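Local coordinates for protein computational Design of Enzyme (Synthetic construct, PDB 3TP4) that is a computationally designed protein, probably built to carry an activated serine in a catalytic triad on a TIM-barrel scaffold resembling glycosyl hydrolase family 26, at residues V393-G398 / V405-A410; S72-N77 / A92-Y97. One frame throughout, in Å; residues are numbered along the deposited sequence.

Interaction 1: residues V393-G398 / V405-A410; sequences VRVRVG and VTVEVA
Val393, Val395 and Val397 face Val405 and Val407, and everything that touches between 393-398 and 405-410 is methyl against methyl. Val407 sends one branch, CG2, to two partners: Val393 CG1 lies 4.2 Å from Val407 CG2, the two side chains crossing obliquely, and Val395 CG2 also stands 4.2 Å from Val407 CG2. With CG1 of Val407 anti to the backbone N (chi1 163°), CG2 is left beside the N and comes between two successive inward residues of the facing strand. Val405 divides its methyls instead. Its CG2 meets Val397 CG2 tip to tip at 4.1 Å, while Val405 CG1 lies 4.3 Å from Val395 CG1, leaving Val395 with a different methyl on each of its two partners.

A layer of side chains separates the two backbones. The strand axes come no nearer than 9.4 Å and cross at 132°, and the closest CA atoms, those of Val395 and Val405, are 8.2 Å apart. That is face-to-face packing across a beta sandwich, as expected for the bacterial Ig-like domain to which both strands belong: 391-398 is hydrogen-bonded to 374-379 and 429-433, whereas 402-411 runs between 414-423 and 446-453. Leu421, Val375, Ile377 and Ala449 also touch Val395, and Ala451 touches both Val397 and Val405.

The arginines of strand 391-398 make their polar contacts on its other side. Arg394 and Arg396, interleaved with the inward valines, point their long chains off the core; Arg394 NH1 bonds Ser379 OG, Arg396 NH1 donates to Leu427 O within the domain, and Arg396 NH2 forms a salt bridge with Asp206 of helix 190-207, which ties this face of the sandwich to the barrel.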
# COMPACT_ATOMS: atom_id res chain seq x y z
N VAL A 393 -4.53 -11.33 -25.42
CA VAL A 393 -3.75 -11.90 -24.33
C VAL A 393 -2.52 -11.03 -24.12
O VAL A 393 -1.80 -10.71 -25.08
CB VAL A 393 -3.29 -13.34 -24.64
CG1 VAL A 393 -2.41 -13.85 -23.51
CG2 VAL A 393 -4.48 -14.28 -24.86
N ARG A 394 -2.28 -10.63 -22.88
CA ARG A 394 -1.11 -9.83 -22.56
C ARG A 394 -0.32 -10.54 -21.48
O ARG A 394 -0.86 -10.86 -20.43
CB ARG A 394 -1.52 -8.45 -22.03
CG ARG A 394 -2.22 -7.56 -23.06
CD ARG A 394 -2.76 -6.27 -22.41
NE ARG A 394 -3.42 -5.42 -23.39
CZ ARG A 394 -4.70 -5.54 -23.75
NH1 ARG A 394 -5.47 -6.48 -23.19
NH2 ARG A 394 -5.21 -4.73 -24.66
N VAL A 395 0.95 -10.79 -21.75
CA VAL A 395 1.84 -11.37 -20.76
C VAL A 395 2.99 -10.42 -20.45
O VAL A 395 3.64 -9.87 -21.36
CB VAL A 395 2.43 -12.71 -21.26
CG1 VAL A 395 3.41 -13.26 -20.21
CG2 VAL A 395 1.30 -13.73 -21.55
N ARG A 396 3.22 -10.22 -19.16
CA ARG A 396 4.36 -9.45 -18.67
C ARG A 396 5.45 -10.42 -18.19
O ARG A 396 5.21 -11.27 -17.33
CB ARG A 396 3.91 -8.52 -17.53
CG ARG A 396 5.02 -7.76 -16.80
CD ARG A 396 5.91 -7.00 -17.76
NE ARG A 396 6.98 -6.28 -17.06
CZ ARG A 396 7.91 -5.55 -17.67
NH1 ARG A 396 7.92 -5.43 -19.00
NH2 ARG A 396 8.83 -4.93 -16.95
N VAL A 397 6.64 -10.30 -18.76
CA VAL A 397 7.79 -11.02 -18.23
C VAL A 397 8.79 -9.97 -17.78
O VAL A 397 9.30 -9.21 -18.60
CB VAL A 397 8.45 -11.92 -19.29
CG1 VAL A 397 9.48 -12.83 -18.62
CG2 VAL A 397 7.40 -12.73 -20.03
N GLY A 398 9.08 -9.94 -16.48
CA GLY A 398 9.99 -8.95 -15.94
C GLY A 398 11.25 -9.54 -15.32
O GLY A 398 11.30 -10.71 -14.93
N VAL A 405 7.66 -16.04 -26.11
CA VAL A 405 6.60 -16.39 -25.18
C VAL A 405 5.52 -17.06 -26.01
O VAL A 405 5.09 -16.54 -27.05
CB VAL A 405 5.98 -15.14 -24.49
CG1 VAL A 405 4.91 -15.57 -23.49
CG2 VAL A 405 7.06 -14.30 -23.77
N THR A 406 5.10 -18.23 -25.57
CA THR A 406 4.00 -18.94 -26.21
C THR A 406 2.91 -19.13 -25.18
O THR A 406 3.17 -19.15 -23.97
CB THR A 406 4.45 -20.31 -26.75
OG1 THR A 406 4.98 -21.09 -25.68
CG2 THR A 406 5.53 -20.15 -27.84
N VAL A 407 1.68 -19.23 -25.65
CA VAL A 407 0.56 -19.42 -24.74
C VAL A 407 -0.18 -20.65 -25.21
O VAL A 407 -0.38 -20.86 -26.42
CB VAL A 407 -0.37 -18.18 -24.72
CG1 VAL A 407 -1.73 -18.53 -24.11
CG2 VAL A 407 0.28 -17.04 -23.93
N GLU A 408 -0.54 -21.50 -24.27
CA GLU A 408 -1.29 -22.69 -24.59
C GLU A 408 -2.64 -22.59 -23.90
O GLU A 408 -2.71 -22.40 -22.68
CB GLU A 408 -0.52 -23.93 -24.13
CG GLU A 408 -1.09 -25.23 -24.63
CD GLU A 408 -0.28 -26.42 -24.15
OE1 GLU A 408 -0.49 -26.82 -22.98
OE2 GLU A 408 0.55 -26.94 -24.93
N VAL A 409 -3.70 -22.70 -24.68
CA VAL A 409 -5.05 -22.62 -24.13
C VAL A 409 -5.63 -24.01 -24.09
O VAL A 409 -5.59 -24.73 -25.09
CB VAL A 409 -5.95 -21.73 -24.99
CG1 VAL A 409 -7.36 -21.70 -24.42
CG2 VAL A 409 -5.37 -20.31 -25.10
N ALA A 410 -6.16 -24.40 -22.93
CA ALA A 410 -6.67 -25.76 -22.78
C ALA A 410 -8.02 -25.75 -22.09
O ALA A 410 -8.35 -24.82 -21.37
CB ALA A 410 -5.69 -26.61 -22.00

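Interaction 2: residues S72-N77 / A92-Y97; sequences SIIEGN and ALFADY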
# COMPACT_ATOMS: atom_id res chain seq x y z
N SER A 72 -5.88 11.25 -2.71
CA SER A 72 -7.03 12.14 -2.72
C SER A 72 -6.65 13.63 -2.74
O SER A 72 -7.39 14.48 -3.24
CB SER A 72 -7.87 11.85 -1.48
OG SER A 72 -9.22 12.22 -1.69
N ILE A 73 -5.49 13.95 -2.18
CA ILE A 73 -5.01 15.32 -2.14
C ILE A 73 -4.81 15.90 -3.54
O ILE A 73 -4.96 17.11 -3.75
CB ILE A 73 -3.67 15.41 -1.40
CG1 ILE A 73 -3.87 15.14 0.09
CG2 ILE A 73 -3.01 16.76 -1.62
CD1 ILE A 73 -2.59 14.89 0.80
N ILE A 74 -4.44 15.04 -4.48
CA ILE A 74 -4.21 15.48 -5.86
C ILE A 74 -5.52 15.91 -6.51
O ILE A 74 -5.55 16.82 -7.34
CB ILE A 74 -3.56 14.36 -6.69
CG1 ILE A 74 -2.13 14.10 -6.22
CG2 ILE A 74 -3.59 14.71 -8.18
CD1 ILE A 74 -1.60 12.74 -6.65
N GLU A 75 -6.60 15.25 -6.11
CA GLU A 75 -7.92 15.53 -6.66
C GLU A 75 -8.50 16.78 -6.01
O GLU A 75 -9.54 17.28 -6.43
CB GLU A 75 -8.85 14.35 -6.40
CG GLU A 75 -8.25 12.99 -6.74
CD GLU A 75 -8.89 11.85 -5.96
OE1 GLU A 75 -9.68 12.14 -5.03
OE2 GLU A 75 -8.60 10.67 -6.26
N GLY A 76 -7.83 17.28 -4.97
CA GLY A 76 -8.32 18.42 -4.23
C GLY A 76 -9.44 18.04 -3.29
O GLY A 76 -10.21 18.90 -2.85
N ASN A 77 -9.56 16.74 -2.99
CA ASN A 77 -10.62 16.24 -2.12
C ASN A 77 -10.14 16.05 -0.67
O ASN A 77 -10.85 15.46 0.16
CB ASN A 77 -11.19 14.93 -2.66
CG ASN A 77 -11.76 15.06 -4.06
OD1 ASN A 77 -12.01 16.17 -4.54
ND2 ASN A 77 -11.97 13.93 -4.73
N ALA A 92 2.12 20.02 -6.12
CA ALA A 92 3.23 20.79 -5.56
C ALA A 92 3.05 21.00 -4.05
O ALA A 92 4.02 20.96 -3.30
CB ALA A 92 3.37 22.14 -6.27
N LEU A 93 1.80 21.21 -3.64
CA LEU A 93 1.46 21.32 -2.23
C LEU A 93 1.72 19.99 -1.50
O LEU A 93 2.37 19.95 -0.45
CB LEU A 93 -0.01 21.71 -2.08
CG LEU A 93 -0.39 23.16 -2.41
CD1 LEU A 93 -1.89 23.32 -2.43
CD2 LEU A 93 0.24 24.12 -1.42
N PHE A 94 1.21 18.91 -2.08
CA PHE A 94 1.41 17.55 -1.57
C PHE A 94 2.91 17.38 -1.34
O PHE A 94 3.35 17.05 -0.24
CB PHE A 94 0.89 16.54 -2.59
CG PHE A 94 0.58 15.17 -2.03
CD1 PHE A 94 1.15 14.74 -0.84
CD2 PHE A 94 -0.26 14.31 -2.72
CE1 PHE A 94 0.86 13.46 -0.33
CE2 PHE A 94 -0.55 13.03 -2.22
CZ PHE A 94 0.01 12.61 -1.03
N ALA A 95 3.69 17.65 -2.38
CA ALA A 95 5.13 17.52 -2.31
C ALA A 95 5.74 18.39 -1.23
O ALA A 95 6.71 18.00 -0.58
CB ALA A 95 5.77 17.83 -3.67
N ASP A 96 5.19 19.59 -1.06
CA ASP A 96 5.69 20.52 -0.06
C ASP A 96 5.50 19.96 1.36
O ASP A 96 6.40 20.02 2.20
CB ASP A 96 4.99 21.87 -0.18
CG ASP A 96 5.47 22.88 0.86
OD1 ASP A 96 6.68 23.14 0.91
OD2 ASP A 96 4.62 23.38 1.63
N TYR A 97 4.32 19.42 1.62
CA TYR A 97 4.02 18.84 2.92
C TYR A 97 4.85 17.58 3.20
O TYR A 97 5.20 17.31 4.35
CB TYR A 97 2.53 18.52 3.02
CG TYR A 97 1.67 19.71 3.40
CD1 TYR A 97 1.94 20.99 2.91
CD2 TYR A 97 0.58 19.55 4.24
CE1 TYR A 97 1.15 22.07 3.25
CE2 TYR A 97 -0.21 20.62 4.60
CZ TYR A 97 0.07 21.88 4.10
OH TYR A 97 -0.73 22.93 4.46
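Ile73 CA comes within 6.8 Å of Phe94 CA where residues 72-75, helical in phi and psi but without the regular bonds, pass beside the helical turn 92-97. The loop closes on itself as Asn77 N donates to Ser72 O at 3.1 Å, with Gly76 at a positive phi of 77°.

Phe94 carries the contact from the helix. Its CG lies anti to the backbone N (chi1 -159°), which swings the ring off the helix toward the loop. Ile73 crosses it at about a right angle and spreads over one face: CD1 sits 3.9 Å from the Phe94 ring centroid, only 9° off the ring normal, a well-centred CH-pi contact. Further back along the same isoleucine, Ile73 CB and Phe94 CD2 are 3.8 Å apart, and Ile73 CG2 comes to 3.9 Å from Phe94 CG. Ile74 arrives differently, with CG1 in the plane of the ring, at its edge, 4.0 Å from Phe94 CD2. Face and edge are thus held by consecutive residues of one turn. An alanine in place of Phe94 would probably open a gap beneath Ile73 CD1 and leave Ile74 CG1 without the ring edge it rests on.

On the loop's polar side, Glu75 OE2 accepts from Tyr147 and Asn116. Ile73 lies near, though not against, Ser70, His37 and Glu320, which are disposed like a charge-relay triad, consistent with the design goal. In the TIM barrel, 72-77 belongs to the beta-alpha loop following strand 66-70, and it folds back on helix 87-104, the next helix along the chain; Trp69 of the strand meets Phe94 edge-to-face, and Leu154 of helix 141-157 packs against the same phenylalanine.

How the interactions relate
The two contacts share no element: interaction 2 lies in the barrel and interaction 1 in the Ig-like domain later in the chain, with about 39 Å between their centres and about 23 Å between nearest atoms. Both are buried and apolar, and they bury similar areas, 161 and 169 Å². Their chemistry differs with the fold. Interaction 1 joins two strands facing across a sandwich and spreads over five valines; interaction 2 fixes a loop to a helix and concentrates on one aromatic ring. Interaction 2 also lies near the possible catalytic residues, whereas interaction 1 packs the interior of the other domain.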